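Side-chain contact in ethyl tert-butyl ether degradation EthD protein (Ralstonia eutropha JMP134, PDB 3BF4), which is of unknown function but has a ferredoxin-like fold and belongs to the EthD family, possibly acting as an oxidoreductase: residues P46-K49 with A50-S54. The protein carries 3 engineered substitutions. Sequence-based numbering, arbitrary orientation.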
# COMPACT_ATOMS: atom_id res chain seq x y z
N PRO A 46 11.32 -12.58 5.05
CA PRO A 46 12.59 -13.01 4.46
C PRO A 46 12.48 -14.35 3.70
O PRO A 46 13.15 -14.52 2.68
CB PRO A 46 13.51 -13.11 5.68
CG PRO A 46 12.90 -12.15 6.65
CD PRO A 46 11.47 -12.43 6.50
N MSE A 47 11.64 -15.27 4.20
CA MSE A 47 11.38 -16.53 3.50
C MSE A 47 10.64 -16.27 2.17
O MSE A 47 11.03 -16.83 1.15
CB MSE A 47 10.61 -17.53 4.38
CG MSE A 47 10.30 -18.88 3.71
SE MSE A 47 8.68 -18.87 2.57
CE MSE A 47 7.37 -18.35 3.93
N VAL A 48 9.61 -15.43 2.18
CA VAL A 48 8.86 -15.12 0.94
C VAL A 48 9.77 -14.45 -0.10
O VAL A 48 9.71 -14.79 -1.29
CB VAL A 48 7.59 -14.25 1.18
CG1 VAL A 48 6.90 -13.93 -0.15
CG2 VAL A 48 6.61 -14.96 2.13
N LYS A 49 10.62 -13.52 0.36
CA LYS A 49 11.57 -12.83 -0.53
C LYS A 49 12.58 -13.82 -1.11
O LYS A 49 12.89 -13.72 -2.29
CB LYS A 49 12.28 -11.68 0.19
CG LYS A 49 13.28 -10.87 -0.68
CD LYS A 49 12.61 -10.20 -1.87
CE LYS A 49 13.54 -9.21 -2.53
NZ LYS A 49 14.72 -9.88 -3.14
N ALA A 50 13.09 -14.74 -0.29
CA ALA A 50 14.01 -15.80 -0.75
C ALA A 50 13.40 -16.61 -1.90
O ALA A 50 14.07 -16.88 -2.90
CB ALA A 50 14.41 -16.74 0.40
N ARG A 51 12.11 -16.95 -1.76
CA ARG A 51 11.38 -17.72 -2.78
C ARG A 51 11.07 -16.92 -4.03
O ARG A 51 10.98 -17.49 -5.11
CB ARG A 51 10.09 -18.33 -2.22
CG ARG A 51 10.26 -19.27 -1.03
CD ARG A 51 11.08 -20.51 -1.33
NE ARG A 51 11.28 -21.28 -0.11
CZ ARG A 51 12.18 -21.02 0.84
NH1 ARG A 51 13.07 -20.03 0.73
NH2 ARG A 51 12.21 -21.80 1.91
N LEU A 52 10.83 -15.61 -3.89
CA LEU A 52 10.63 -14.73 -5.05
C LEU A 52 11.92 -14.52 -5.82
O LEU A 52 11.88 -14.37 -7.04
CB LEU A 52 10.02 -13.37 -4.64
CG LEU A 52 8.56 -13.38 -4.16
CD1 LEU A 52 8.14 -12.00 -3.62
CD2 LEU A 52 7.60 -13.83 -5.27
N GLY A 53 13.06 -14.51 -5.11
CA GLY A 53 14.38 -14.31 -5.71
C GLY A 53 14.45 -12.99 -6.47
O GLY A 53 14.03 -11.95 -5.95
N SER A 54 14.94 -13.06 -7.71
CA SER A 54 15.09 -11.89 -8.58
C SER A 54 13.77 -11.32 -9.11
O SER A 54 13.76 -10.21 -9.64
CB SER A 54 16.00 -12.24 -9.77
OG SER A 54 15.44 -13.30 -10.51
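Met47, present as selenomethionine, overlaps Arg51 one helical turn on: its CG lies over one face of the guanidinium, off-centre toward the rim and 3.9 Å from Arg51 NH2, while SE meets Arg51 CG at 4.0 Å. A turn about CB-CG (chi2 -62°) swings the arginine chain, extended at chi3, across the methionine, and NE forms a salt bridge with Glu100 OE1 that helps to hold the group there. Val48 and Leu52 run alongside each other on the buried face of the helix, Val48 CG1 reaching Leu52 CD1 at 4.2 Å.

The helix backbone carries consecutive hydrogen bonds from residue i+4 to i, from Ala50 N to Pro46 O through to Gly53 N to Lys49 O (2.9 Å). Gly53 then leaves the helix with a positive phi of 58°, a conformation that favours glycine. Turns about CB-CG (chi2 61°) and CD-CE curl Lys49 toward the helix end, bringing NZ to 3.6 Å from Gly53 O; NZ also donates a weak hydrogen bond to Cys56 O.

In this ferredoxin-like fold, the C-terminal end of helix 37-52 packs through Val48 and Leu52 against both Phe82 of strand 76-84 and helix 87-103, Arg51 touches His97 of that second helix, and Pro46 and Lys49 rest on Tyr59 of strand 58-66.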